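Local coordinates for protein alcohol oxidase (Myceliophthora thermophila, PDB 6F74) that binds FAD and probably oxidises an alcohol-type substrate with molecular oxygen, as a VAO-type flavoprotein oxidase, at residues H246-H251 / G374-G379; H251-G256 / K303-V308; A313-I318 / W420-L425; A410-Q413 / S417-W420. One frame throughout, in Å; residues are numbered along the deposited sequence.

In the fold
Interaction 1 sets the turn leading into helix 250-253 on strand 370-378; interaction 2 uses the C-terminal end of that helix, and the two share His251. Interactions 3 and 4 likewise share helix 415-422 and Trp420, and set the helix against the neighbouring strands 311-320 and 403-412. Interactions 1, 3 and 4 reach the same seven-stranded antiparallel sheet; interaction 2 uses strand 296-306 of another. Interaction 1 is fully buried and reaches the flavin, with an indole hydrogen bond amid apolar packing. The others are partly buried: an aromatic stack in interaction 2, a salt bridge joined by a water in interaction 3, and CH-pi packing in interaction 4, whose tyrosine bonds the glutamate of interaction 3.

Interaction 1. Residues H246-H251 / G374-G379; sequences HGPATH and GFWTIG. With FAD (flavin-adenine dinucleotide), chain I.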
loop_
_atom_site.group_PDB
_atom_site.type_symbol
_atom_site.label_atom_id
_atom_site.label_comp_id
_atom_site.label_asym_id
_atom_site.label_seq_id
_atom_site.Cartn_x
_atom_site.Cartn_y
_atom_site.Cartn_z
ATOM N N HIS A 246 5.031 2.814 -4.883
ATOM C CA HIS A 246 6.028 2.207 -5.746
ATOM C C HIS A 246 5.354 1.408 -6.830
ATOM O O HIS A 246 4.203 1.038 -6.734
ATOM C CB HIS A 246 7.017 1.312 -4.962
ATOM C CG HIS A 246 6.395 0.096 -4.375
ATOM N ND1 HIS A 246 6.192 -1.061 -5.099
ATOM C CD2 HIS A 246 5.893 -0.132 -3.143
ATOM C CE1 HIS A 246 5.560 -1.946 -4.341
ATOM N NE2 HIS A 246 5.361 -1.405 -3.150
ATOM N N GLY A 247 6.102 1.163 -7.894
ATOM C CA GLY A 247 5.622 0.403 -9.045
ATOM C C GLY A 247 6.778 0.215 -10.006
ATOM O O GLY A 247 7.863 0.731 -9.764
ATOM N N PRO A 248 6.557 -0.480 -11.116
ATOM C CA PRO A 248 7.652 -0.732 -12.053
ATOM C C PRO A 248 8.442 0.513 -12.531
ATOM O O PRO A 248 9.664 0.420 -12.711
ATOM C CB PRO A 248 6.921 -1.386 -13.231
ATOM C CG PRO A 248 5.821 -2.137 -12.583
ATOM C CD PRO A 248 5.326 -1.188 -11.507
ATOM N N ALA A 249 7.738 1.646 -12.698
ATOM C CA ALA A 249 8.293 2.843 -13.323
ATOM C C ALA A 249 8.875 3.915 -12.373
ATOM O O ALA A 249 9.342 4.944 -12.840
ATOM C CB ALA A 249 7.250 3.449 -14.256
ATOM N N THR A 250 8.888 3.665 -11.064
ATOM C CA THR A 250 9.252 4.715 -10.094
ATOM C C THR A 250 10.752 5.031 -10.043
ATOM O O THR A 250 11.122 6.196 -9.933
ATOM C CB THR A 250 8.732 4.441 -8.671
ATOM O OG1 THR A 250 9.214 3.177 -8.189
ATOM C CG2 THR A 250 7.225 4.465 -8.635
ATOM N N HIS A 251 11.615 4.017 -10.120
ATOM C CA HIS A 251 13.043 4.289 -10.261
ATOM C C HIS A 251 13.310 5.280 -11.405
ATOM O O HIS A 251 14.055 6.249 -11.263
ATOM C CB HIS A 251 13.828 2.996 -10.510
ATOM C CG HIS A 251 15.240 3.240 -10.927
ATOM N ND1 HIS A 251 16.225 3.577 -10.030
ATOM C CD2 HIS A 251 15.815 3.290 -12.155
ATOM C CE1 HIS A 251 17.347 3.812 -10.683
ATOM N NE2 HIS A 251 17.127 3.654 -11.975
ATOM N N GLY A 374 11.712 -10.597 -10.908
ATOM C CA GLY A 374 11.418 -9.925 -12.167
ATOM C C GLY A 374 11.967 -8.504 -12.048
ATOM O O GLY A 374 11.374 -7.650 -11.351
ATOM N N PHE A 375 13.136 -8.288 -12.656
ATOM C CA PHE A 375 13.770 -6.993 -12.732
ATOM C C PHE A 375 13.706 -6.516 -14.180
ATOM O O PHE A 375 13.379 -7.286 -15.100
ATOM C CB PHE A 375 15.246 -7.032 -12.284
ATOM C CG PHE A 375 15.479 -7.154 -10.778
ATOM C CD1 PHE A 375 14.433 -7.190 -9.832
ATOM C CD2 PHE A 375 16.793 -7.221 -10.303
ATOM C CE1 PHE A 375 14.700 -7.290 -8.486
ATOM C CE2 PHE A 375 17.064 -7.325 -8.942
ATOM C CZ PHE A 375 16.005 -7.361 -8.029
ATOM N N TRP A 376 14.046 -5.250 -14.379
ATOM C CA TRP A 376 13.978 -4.654 -15.712
ATOM C C TRP A 376 14.765 -3.378 -15.834
ATOM O O TRP A 376 15.017 -2.689 -14.840
ATOM C CB TRP A 376 12.531 -4.390 -16.096
ATOM C CG TRP A 376 11.657 -3.873 -14.957
ATOM C CD1 TRP A 376 11.618 -2.609 -14.452
ATOM C CD2 TRP A 376 10.691 -4.623 -14.230
ATOM N NE1 TRP A 376 10.702 -2.527 -13.436
ATOM C CE2 TRP A 376 10.105 -3.746 -13.287
ATOM C CE3 TRP A 376 10.262 -5.955 -14.277
ATOM C CZ2 TRP A 376 9.117 -4.166 -12.393
ATOM C CZ3 TRP A 376 9.286 -6.366 -13.407
ATOM C CH2 TRP A 376 8.712 -5.469 -12.471
ATOM N N THR A 377 15.165 -3.101 -17.070
ATOM C CA THR A 377 15.775 -1.852 -17.453
ATOM C C THR A 377 14.861 -1.157 -18.467
ATOM O O THR A 377 14.914 -1.458 -19.677
ATOM C CB THR A 377 17.146 -2.078 -18.132
ATOM O OG1 THR A 377 17.015 -3.047 -19.187
ATOM C CG2 THR A 377 18.166 -2.563 -17.116
ATOM N N ILE A 378 14.058 -0.228 -17.974
ATOM C CA ILE A 378 13.221 0.597 -18.849
ATOM C C ILE A 378 14.081 1.475 -19.728
ATOM O O ILE A 378 14.952 2.172 -19.218
ATOM C CB ILE A 378 12.243 1.481 -18.023
ATOM C CG1 ILE A 378 11.146 0.556 -17.465
ATOM C CG2 ILE A 378 11.574 2.543 -18.885
ATOM C CD1 ILE A 378 10.360 1.137 -16.289
ATOM N N GLY A 379 13.849 1.442 -21.033
ATOM C CA GLY A 379 14.604 2.260 -21.971
ATOM C C GLY A 379 15.838 1.614 -22.579
ATOM O O GLY A 379 16.521 2.254 -23.363
HETATM P PA FAD I . -8.011 2.553 1.000
HETATM O O1A FAD I . -8.080 1.407 2.005
HETATM O O2A FAD I . -9.283 2.892 0.289
HETATM O O5B FAD I . -7.460 3.815 1.773
HETATM C C5B FAD I . -6.161 3.789 2.295
HETATM C C4B FAD I . -5.982 4.973 3.229
HETATM O O4B FAD I . -6.099 6.142 2.436
HETATM C C3B FAD I . -7.009 5.123 4.322
HETATM O O3B FAD I . -6.377 5.810 5.409
HETATM C C2B FAD I . -8.041 6.059 3.744
HETATM O O2B FAD I . -8.696 6.908 4.694
HETATM C C1B FAD I . -7.200 6.935 2.855
HETATM N N9A FAD I . -7.856 7.458 1.651
HETATM C C8A FAD I . -8.236 6.756 0.575
HETATM N N7A FAD I . -8.769 7.563 -0.362
HETATM C C5A FAD I . -8.717 8.799 0.125
HETATM C C6A FAD I . -9.113 10.111 -0.388
HETATM N N6A FAD I . -9.664 10.154 -1.623
HETATM N N1A FAD I . -8.912 11.187 0.417
HETATM C C2A FAD I . -8.354 11.058 1.648
HETATM N N3A FAD I . -7.944 9.874 2.173
HETATM C C4A FAD I . -8.104 8.737 1.448
HETATM N N1 FAD I . 1.311 -0.293 -2.952
HETATM C C2 FAD I . 2.400 -0.029 -3.710
HETATM O O2 FAD I . 3.133 0.943 -3.397
HETATM N N3 FAD I . 2.705 -0.757 -4.803
HETATM C C4 FAD I . 1.972 -1.814 -5.194
HETATM O O4 FAD I . 2.268 -2.498 -6.196
HETATM C C4X FAD I . 0.775 -2.183 -4.409
HETATM N N5 FAD I . 0.007 -3.238 -4.747
HETATM C C5X FAD I . -1.090 -3.545 -4.011
HETATM C C6 FAD I . -1.884 -4.628 -4.387
HETATM C C7 FAD I . -3.024 -4.972 -3.682
HETATM C C7M FAD I . -3.751 -6.184 -4.210
HETATM C C8 FAD I . -3.428 -4.160 -2.499
HETATM C C8M FAD I . -4.691 -4.439 -1.697
HETATM C C9 FAD I . -2.625 -3.093 -2.106
HETATM C C9A FAD I . -1.466 -2.733 -2.816
HETATM N N10 FAD I . -0.641 -1.630 -2.462
HETATM C C10 FAD I . 0.489 -1.339 -3.239
HETATM C "C1'" FAD I . -0.870 -0.813 -1.248
HETATM C "C2'" FAD I . -1.577 0.498 -1.354
HETATM O "O2'" FAD I . -0.612 1.465 -1.764
HETATM C "C3'" FAD I . -2.106 0.901 0.026
HETATM O "O3'" FAD I . -2.872 -0.158 0.629
HETATM C "C4'" FAD I . -2.940 2.173 -0.037
HETATM O "O4'" FAD I . -3.398 2.511 1.276
HETATM C "C5'" FAD I . -4.117 2.017 -0.988
HETATM O "O5'" FAD I . -4.873 3.214 -1.041
HETATM P P FAD I . -6.404 2.990 -1.375
HETATM O O1P FAD I . -6.539 2.089 -2.570
HETATM O O2P FAD I . -7.030 4.345 -1.388
HETATM O O3P FAD I . -6.850 2.156 -0.061
#
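Pro248 and Trp376 meet twice: the indole NE1 donates to the carbonyl O of Pro248 at 3.2 Å, and the proline CB lies 3.6 Å from CZ2 of the indole. The bond is moderately bent, 151° at the hydrogen, and O sits off the ring edge, slightly out of its plane. Trp376 reaches there because CG stands between its backbone N and carbonyl carbon (chi1 39°). Ile378 adds its CD1 end, 3.7 Å from the same Pro248 O, against the backbone of Ala249. His246, two residues before Pro248, grips the flavin pyrimidine: its N donates to FAD O2 at 3.1 Å and its O accepts from FAD N3 at 3.0 Å, while O2 and N3 lie over one face of the imidazole. Without the imidazole, as with an alanine here, the flavin O2 and N3 would probably lose the ring face beside them, and Tyr352 and Glu543 the nitrogens they bond. The loop thus joins the FAD-binding part of this VAO-type oxidase to strand 370-378 of the large antiparallel sheet.

Interaction 2. Residues H251-G256 / K303-V308; sequences HNFGLG and KVHPNV
Phe253 and His305 lie in an offset stack, ring centroids 4.6 Å apart and planes inclined at 27°, and they carry most of this contact. The closest approach is at one corner, where CD1 of Phe253 comes within 3.5 Å of ND1 of His305. Each CB also rides over the other's ring: Phe253 CB is 3.8 Å from the imidazole centroid, and His305 CB is 4.1 Å from the phenyl centroid. In both residues CG stands beside the backbone N, and the two side chains run antiparallel, which puts each CB over its neighbour's ring. The stack joins the C-terminal end of helix 250-253, where Gly254 leaves helical geometry with positive phi, to the end of strand 296-306 in the six-stranded antiparallel sheet. His305 NE2 is hydrogen-bonded to OE1 of Gln259, whose NE2 in turn donates to the carbonyl oxygens of Phe253 and Gly254. A leucine in place of His305 would probably forfeit the flat stacking surface and leave Gln259 OE1 without this partner. Toward Val308 the packing thins: CG1 of Val308 comes no nearer than 4.7 Å, to CZ of Phe253, and Pro306 lies exposed to solvent with only a marginal approach.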
loop_
_atom_site.group_PDB
_atom_site.type_symbol
_atom_site.label_atom_id
_atom_site.label_comp_id
_atom_site.label_asym_id
_atom_site.label_seq_id
_atom_site.Cartn_x
_atom_site.Cartn_y
_atom_site.Cartn_z
ATOM N N HIS A 251 11.615 4.017 -10.120
ATOM C CA HIS A 251 13.043 4.289 -10.261
ATOM C C HIS A 251 13.310 5.280 -11.405
ATOM O O HIS A 251 14.055 6.249 -11.263
ATOM C CB HIS A 251 13.828 2.996 -10.510
ATOM C CG HIS A 251 15.240 3.240 -10.927
ATOM N ND1 HIS A 251 16.225 3.577 -10.030
ATOM C CD2 HIS A 251 15.815 3.290 -12.155
ATOM C CE1 HIS A 251 17.347 3.812 -10.683
ATOM N NE2 HIS A 251 17.127 3.654 -11.975
ATOM N N ASN A 252 12.698 5.029 -12.549
ATOM C CA ASN A 252 12.966 5.840 -13.739
ATOM C C ASN A 252 12.325 7.202 -13.707
ATOM O O ASN A 252 12.931 8.160 -14.194
ATOM C CB ASN A 252 12.561 5.055 -14.974
ATOM C CG ASN A 252 13.565 3.988 -15.350
ATOM O OD1 ASN A 252 14.212 4.168 -16.375
ATOM N ND2 ASN A 252 13.702 2.880 -14.585
ATOM N N PHE A 253 11.114 7.322 -13.138
ATOM C CA PHE A 253 10.350 8.576 -13.234
ATOM C C PHE A 253 9.936 9.227 -11.915
ATOM O O PHE A 253 9.325 10.283 -11.920
ATOM C CB PHE A 253 9.141 8.309 -14.085
ATOM C CG PHE A 253 9.489 7.824 -15.472
ATOM C CD1 PHE A 253 10.090 8.697 -16.390
ATOM C CD2 PHE A 253 9.230 6.534 -15.854
ATOM C CE1 PHE A 253 10.428 8.266 -17.654
ATOM C CE2 PHE A 253 9.576 6.093 -17.125
ATOM C CZ PHE A 253 10.180 6.946 -18.032
ATOM N N GLY A 254 10.295 8.616 -10.783
ATOM C CA GLY A 254 9.947 9.142 -9.458
ATOM C C GLY A 254 8.862 8.354 -8.766
ATOM O O GLY A 254 8.054 7.677 -9.398
ATOM N N LEU A 255 8.844 8.451 -7.442
ATOM C CA LEU A 255 7.786 7.820 -6.664
ATOM C C LEU A 255 6.448 8.501 -6.926
ATOM O O LEU A 255 6.392 9.634 -7.386
ATOM C CB LEU A 255 8.064 7.856 -5.158
ATOM C CG LEU A 255 8.858 6.746 -4.424
ATOM C CD1 LEU A 255 8.362 6.602 -3.007
ATOM C CD2 LEU A 255 8.875 5.377 -5.043
ATOM N N GLY A 256 5.377 7.782 -6.591
ATOM C CA GLY A 256 4.010 8.233 -6.829
ATOM C C GLY A 256 3.704 9.591 -6.223
ATOM O O GLY A 256 3.115 10.464 -6.849
ATOM N N LYS A 303 1.921 13.982 -13.249
ATOM C CA LYS A 303 2.850 13.940 -14.377
ATOM C C LYS A 303 2.697 12.608 -15.080
ATOM O O LYS A 303 2.544 11.556 -14.428
ATOM C CB LYS A 303 4.298 14.035 -13.909
ATOM C CG LYS A 303 4.693 15.332 -13.287
ATOM C CD LYS A 303 6.162 15.298 -12.866
ATOM C CE LYS A 303 6.539 16.460 -11.953
ATOM N NZ LYS A 303 7.538 15.948 -10.900
ATOM N N VAL A 304 2.710 12.650 -16.404
ATOM C CA VAL A 304 2.878 11.434 -17.209
ATOM C C VAL A 304 4.047 11.663 -18.151
ATOM O O VAL A 304 4.412 12.801 -18.441
ATOM C CB VAL A 304 1.593 10.965 -17.922
ATOM C CG1 VAL A 304 0.588 10.536 -16.878
ATOM C CG2 VAL A 304 1.004 12.022 -18.845
ATOM N N HIS A 305 4.657 10.565 -18.587
ATOM C CA HIS A 305 5.987 10.595 -19.170
ATOM C C HIS A 305 6.008 9.975 -20.561
ATOM O O HIS A 305 5.264 9.038 -20.805
ATOM C CB HIS A 305 6.932 9.856 -18.223
ATOM C CG HIS A 305 7.008 10.478 -16.869
ATOM N ND1 HIS A 305 7.897 11.482 -16.556
ATOM C CD2 HIS A 305 6.274 10.261 -15.754
ATOM C CE1 HIS A 305 7.703 11.853 -15.305
ATOM N NE2 HIS A 305 6.722 11.132 -14.793
ATOM N N PRO A 306 6.885 10.465 -21.457
ATOM C CA PRO A 306 6.981 9.875 -22.796
ATOM C C PRO A 306 7.163 8.355 -22.746
ATOM O O PRO A 306 7.889 7.853 -21.887
ATOM C CB PRO A 306 8.251 10.532 -23.386
ATOM C CG PRO A 306 8.443 11.797 -22.603
ATOM C CD PRO A 306 7.945 11.468 -21.219
ATOM N N ASN A 307 6.503 7.639 -23.655
ATOM C CA ASN A 307 6.719 6.198 -23.800
ATOM C C ASN A 307 8.178 5.947 -24.202
ATOM O O ASN A 307 8.856 6.833 -24.701
ATOM C CB ASN A 307 5.758 5.556 -24.827
ATOM C CG ASN A 307 5.383 4.105 -24.503
ATOM O OD1 ASN A 307 6.107 3.404 -23.780
ATOM N ND2 ASN A 307 4.258 3.644 -25.072
ATOM N N VAL A 308 8.660 4.733 -23.921
ATOM C CA VAL A 308 10.022 4.332 -24.290
ATOM C C VAL A 308 9.954 3.435 -25.510
ATOM O O VAL A 308 8.888 2.889 -25.824
ATOM C CB VAL A 308 10.778 3.632 -23.143
ATOM C CG1 VAL A 308 11.041 4.624 -22.018
ATOM C CG2 VAL A 308 10.035 2.398 -22.636
#

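Interaction 3. Residues A313-I318 / W420-L425; sequences AHRLAI and WAESGL
Ala421 barely takes part: its carbonyl O lies near the edge of the Arg315 guanidinium, 4.3 Å from NH2. The next residue, Glu422, is the main partner of residues 313-318 in strand 311-320. Its chain bends at chi2 (-77°), which sets the carboxylate beside Ala313 and Arg315, and OE1 receives Arg315 NE at 3.0 Å in a salt bridge. NE arrives nearly in line with the CD-OE1 bond, while a second, weak bond comes from Arg315 NH2 at 3.1 Å. Both nitrogens therefore converge on a single oxygen instead of taking one each, and the two flat groups stand almost perpendicular, 88° apart. A water bridges the two groups: it donates to Glu422 OE1 at 2.7 Å and to the backbone O of Glu422, and accepts a weak bond from Arg315 NE. The other oxygen, OE2, rests 3.4 Å from the methyl CB of Ala313 and is hydrogen-bonded to the hydroxyl of Tyr412. Glu422 closes the helix, and Ser423 then leaves helical geometry, its OG bonding the carbonyl O of Gly230. Through Glu422 the end of helix 415-422 packs on strand 311-320, which runs between strands 403-412 and 370-378 in the seven-stranded antiparallel sheet.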
loop_
_atom_site.group_PDB
_atom_site.type_symbol
_atom_site.label_atom_id
_atom_site.label_comp_id
_atom_site.label_asym_id
_atom_site.label_seq_id
_atom_site.Cartn_x
_atom_site.Cartn_y
_atom_site.Cartn_z
ATOM N N ALA A 313 13.193 -7.136 -19.565
ATOM C CA ALA A 313 13.007 -7.754 -18.268
ATOM C C ALA A 313 14.015 -8.874 -18.065
ATOM O O ALA A 313 14.362 -9.571 -19.009
ATOM C CB ALA A 313 11.589 -8.305 -18.168
ATOM N N HIS A 314 14.452 -9.036 -16.823
ATOM C CA HIS A 314 15.387 -10.070 -16.425
ATOM C C HIS A 314 14.721 -10.985 -15.422
ATOM O O HIS A 314 14.361 -10.540 -14.353
ATOM C CB HIS A 314 16.609 -9.436 -15.753
ATOM C CG HIS A 314 17.622 -10.426 -15.270
ATOM N ND1 HIS A 314 18.132 -10.403 -13.996
ATOM C CD2 HIS A 314 18.248 -11.445 -15.909
ATOM C CE1 HIS A 314 19.018 -11.379 -13.865
ATOM N NE2 HIS A 314 19.102 -12.028 -15.011
ATOM N N ARG A 315 14.550 -12.248 -15.774
ATOM C CA ARG A 315 13.992 -13.226 -14.850
ATOM C C ARG A 315 15.107 -14.075 -14.253
ATOM O O ARG A 315 15.816 -14.759 -14.975
ATOM C CB ARG A 315 12.924 -14.068 -15.550
ATOM C CG ARG A 315 11.648 -13.262 -15.887
ATOM C CD ARG A 315 10.724 -13.080 -14.666
ATOM N NE ARG A 315 9.395 -12.553 -15.069
ATOM C CZ ARG A 315 8.265 -13.281 -15.179
ATOM N NH1 ARG A 315 8.214 -14.604 -14.908
ATOM N NH2 ARG A 315 7.116 -12.689 -15.529
ATOM N N LEU A 316 15.260 -14.029 -12.941
ATOM C CA LEU A 316 16.330 -14.772 -12.266
ATOM C C LEU A 316 15.712 -15.727 -11.281
ATOM O O LEU A 316 14.807 -15.347 -10.579
ATOM C CB LEU A 316 17.273 -13.829 -11.496
ATOM C CG LEU A 316 18.431 -14.471 -10.684
ATOM C CD1 LEU A 316 19.493 -15.067 -11.602
ATOM C CD2 LEU A 316 19.062 -13.437 -9.772
ATOM N N ALA A 317 16.233 -16.937 -11.196
ATOM C CA ALA A 317 15.784 -17.891 -10.212
ATOM C C ALA A 317 16.967 -18.680 -9.683
ATOM O O ALA A 317 17.852 -19.086 -10.444
ATOM C CB ALA A 317 14.745 -18.826 -10.802
ATOM N N ILE A 318 16.959 -18.880 -8.378
ATOM C CA ILE A 318 18.065 -19.489 -7.645
ATOM C C ILE A 318 17.473 -20.523 -6.704
ATOM O O ILE A 318 16.584 -20.187 -5.918
ATOM C CB ILE A 318 18.817 -18.464 -6.759
ATOM C CG1 ILE A 318 19.213 -17.226 -7.557
ATOM C CG2 ILE A 318 20.004 -19.127 -6.089
ATOM C CD1 ILE A 318 19.794 -16.102 -6.746
ATOM N N TRP A 420 2.124 -5.128 -18.840
ATOM C CA TRP A 420 1.097 -6.157 -18.730
ATOM C C TRP A 420 1.663 -7.575 -18.758
ATOM O O TRP A 420 1.059 -8.492 -18.193
ATOM C CB TRP A 420 0.030 -5.958 -19.798
ATOM C CG TRP A 420 -0.771 -4.659 -19.560
ATOM C CD1 TRP A 420 -0.794 -3.532 -20.345
ATOM C CD2 TRP A 420 -1.620 -4.382 -18.453
ATOM N NE1 TRP A 420 -1.612 -2.576 -19.788
ATOM C CE2 TRP A 420 -2.152 -3.086 -18.640
ATOM C CE3 TRP A 420 -2.016 -5.125 -17.320
ATOM C CZ2 TRP A 420 -3.042 -2.506 -17.734
ATOM C CZ3 TRP A 420 -2.899 -4.556 -16.425
ATOM C CH2 TRP A 420 -3.415 -3.258 -16.639
ATOM N N ALA A 421 2.808 -7.750 -19.407
ATOM C CA ALA A 421 3.473 -9.038 -19.455
ATOM C C ALA A 421 4.180 -9.367 -18.138
ATOM O O ALA A 421 4.099 -10.469 -17.686
ATOM C CB ALA A 421 4.459 -9.062 -20.609
ATOM N N GLU A 422 4.860 -8.390 -17.549
ATOM C CA GLU A 422 5.740 -8.604 -16.408
ATOM C C GLU A 422 5.175 -8.134 -15.078
ATOM O O GLU A 422 5.705 -8.478 -14.020
ATOM C CB GLU A 422 7.055 -7.885 -16.677
ATOM C CG GLU A 422 7.735 -8.332 -17.974
ATOM C CD GLU A 422 8.430 -9.674 -17.869
ATOM O OE1 GLU A 422 8.556 -10.236 -16.737
ATOM O OE2 GLU A 422 8.864 -10.189 -18.918
ATOM N N SER A 423 4.104 -7.344 -15.119
ATOM C CA SER A 423 3.526 -6.724 -13.914
ATOM C C SER A 423 1.992 -6.723 -14.093
ATOM O O SER A 423 1.448 -7.641 -14.723
ATOM C CB SER A 423 4.182 -5.342 -13.661
ATOM O OG SER A 423 3.591 -4.600 -12.588
ATOM N N GLY A 424 1.286 -5.727 -13.565
ATOM C CA GLY A 424 -0.172 -5.680 -13.694
ATOM C C GLY A 424 -0.785 -6.869 -12.953
ATOM O O GLY A 424 -1.577 -7.623 -13.514
ATOM N N LEU A 425 -0.376 -7.031 -11.700
ATOM C CA LEU A 425 -0.717 -8.216 -10.922
ATOM C C LEU A 425 -2.125 -8.138 -10.324
ATOM O O LEU A 425 -2.626 -7.045 -9.962
ATOM C CB LEU A 425 0.319 -8.433 -9.812
ATOM C CG LEU A 425 1.788 -8.567 -10.252
ATOM C CD1 LEU A 425 2.712 -8.709 -9.072
ATOM C CD2 LEU A 425 2.003 -9.740 -11.241
HETATM O O HOH W 1 8.237 -10.311 -14.071
#

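Interaction 4. Residues A410-Q413 / S417-W420; sequences AEYQ and SFYW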
loop_
_atom_site.group_PDB
_atom_site.type_symbol
_atom_site.label_atom_id
_atom_site.label_comp_id
_atom_site.label_asym_id
_atom_site.label_seq_id
_atom_site.Cartn_x
_atom_site.Cartn_y
_atom_site.Cartn_z
ATOM N N ALA A 410 13.704 -10.934 -21.556
ATOM C CA ALA A 410 12.619 -10.729 -22.506
ATOM C C ALA A 410 12.581 -9.260 -22.887
ATOM O O ALA A 410 12.568 -8.402 -22.010
ATOM C CB ALA A 410 11.302 -11.149 -21.890
ATOM N N GLU A 411 12.577 -8.981 -24.195
ATOM C CA GLU A 411 12.568 -7.593 -24.706
ATOM C C GLU A 411 11.152 -7.217 -25.113
ATOM O O GLU A 411 10.436 -8.053 -25.666
ATOM C CB GLU A 411 13.530 -7.416 -25.873
ATOM C CG GLU A 411 13.895 -5.945 -26.121
ATOM C CD GLU A 411 15.080 -5.755 -27.057
ATOM O OE1 GLU A 411 16.142 -6.319 -26.752
ATOM O OE2 GLU A 411 14.966 -5.023 -28.100
ATOM N N TYR A 412 10.734 -5.990 -24.788
ATOM C CA TYR A 412 9.439 -5.434 -25.223
ATOM C C TYR A 412 9.696 -4.145 -25.968
ATOM O O TYR A 412 10.730 -3.500 -25.727
ATOM C CB TYR A 412 8.521 -5.167 -24.020
ATOM C CG TYR A 412 8.247 -6.423 -23.226
ATOM C CD1 TYR A 412 7.224 -7.301 -23.584
ATOM C CD2 TYR A 412 9.047 -6.765 -22.149
ATOM C CE1 TYR A 412 7.001 -8.458 -22.867
ATOM C CE2 TYR A 412 8.825 -7.917 -21.431
ATOM C CZ TYR A 412 7.806 -8.761 -21.798
ATOM O OH TYR A 412 7.574 -9.929 -21.109
ATOM N N GLN A 413 8.765 -3.763 -26.852
ATOM C CA GLN A 413 8.929 -2.550 -27.701
ATOM C C GLN A 413 8.209 -1.272 -27.178
ATOM O O GLN A 413 8.228 -0.237 -27.847
ATOM C CB GLN A 413 8.518 -2.836 -29.146
ATOM C CG GLN A 413 9.199 -4.059 -29.753
ATOM C CD GLN A 413 10.730 -4.003 -29.690
ATOM O OE1 GLN A 413 11.330 -3.166 -30.343
ATOM N NE2 GLN A 413 11.375 -4.891 -28.904
ATOM N N SER A 417 3.248 -2.968 -23.221
ATOM C CA SER A 417 3.349 -4.410 -23.503
ATOM C C SER A 417 4.220 -5.076 -22.418
ATOM O O SER A 417 3.922 -6.191 -21.966
ATOM C CB SER A 417 3.911 -4.671 -24.905
ATOM O OG SER A 417 5.260 -4.200 -25.030
ATOM N N PHE A 418 5.269 -4.367 -21.994
ATOM C CA PHE A 418 6.118 -4.791 -20.887
ATOM C C PHE A 418 5.307 -4.881 -19.596
ATOM O O PHE A 418 5.397 -5.878 -18.870
ATOM C CB PHE A 418 7.340 -3.852 -20.693
ATOM C CG PHE A 418 7.760 -3.717 -19.252
ATOM C CD1 PHE A 418 8.404 -4.762 -18.606
ATOM C CD2 PHE A 418 7.441 -2.573 -18.515
ATOM C CE1 PHE A 418 8.739 -4.667 -17.248
ATOM C CE2 PHE A 418 7.769 -2.472 -17.170
ATOM C CZ PHE A 418 8.427 -3.513 -16.534
ATOM N N TYR A 419 4.550 -3.827 -19.303
ATOM C CA TYR A 419 3.872 -3.709 -18.026
ATOM C C TYR A 419 2.947 -4.887 -17.836
ATOM O O TYR A 419 2.956 -5.543 -16.792
ATOM C CB TYR A 419 3.073 -2.404 -17.896
ATOM C CG TYR A 419 2.332 -2.331 -16.587
ATOM C CD1 TYR A 419 2.991 -1.959 -15.409
ATOM C CD2 TYR A 419 1.020 -2.740 -16.495
ATOM C CE1 TYR A 419 2.321 -1.939 -14.186
ATOM C CE2 TYR A 419 0.343 -2.729 -15.287
ATOM C CZ TYR A 419 0.998 -2.328 -14.133
ATOM O OH TYR A 419 0.316 -2.356 -12.913
ATOM N N TRP A 420 2.124 -5.128 -18.840
ATOM C CA TRP A 420 1.097 -6.157 -18.730
ATOM C C TRP A 420 1.663 -7.575 -18.758
ATOM O O TRP A 420 1.059 -8.492 -18.193
ATOM C CB TRP A 420 0.030 -5.958 -19.798
ATOM C CG TRP A 420 -0.771 -4.659 -19.560
ATOM C CD1 TRP A 420 -0.794 -3.532 -20.345
ATOM C CD2 TRP A 420 -1.620 -4.382 -18.453
ATOM N NE1 TRP A 420 -1.612 -2.576 -19.788
ATOM C CE2 TRP A 420 -2.152 -3.086 -18.640
ATOM C CE3 TRP A 420 -2.016 -5.125 -17.320
ATOM C CZ2 TRP A 420 -3.042 -2.506 -17.734
ATOM C CZ3 TRP A 420 -2.899 -4.556 -16.425
ATOM C CH2 TRP A 420 -3.415 -3.258 -16.639
#
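Tyr412 lays its ring face over the backbone of helix 415-422, with CA of Phe418 3.8 Å from the ring centroid and 19° off its normal, a CH-pi contact. The tyrosine ring is turned about square to the arm that carries it (chi2 -85°), an orientation that presents the face to the helix. Phe418 CB packs against the same ring, 3.7 Å from CD2 of Tyr412. The chi1 of Phe418, 147°, lies away from a staggered value and carries the phenyl off to an edge-to-face contact with Trp376; the side chains of Tyr412 and Phe418 cross at about a right angle. Ser417 brings its OG to 3.5 Å from Tyr412 CB. No hydrogen bond spans the two segments. The chemistry thus divides along the tyrosine: dispersion and CH-pi contact hold its ring to the helix backbone, while the one polar bond, to Glu422 at its far end, probably limits how the ring can turn or shift.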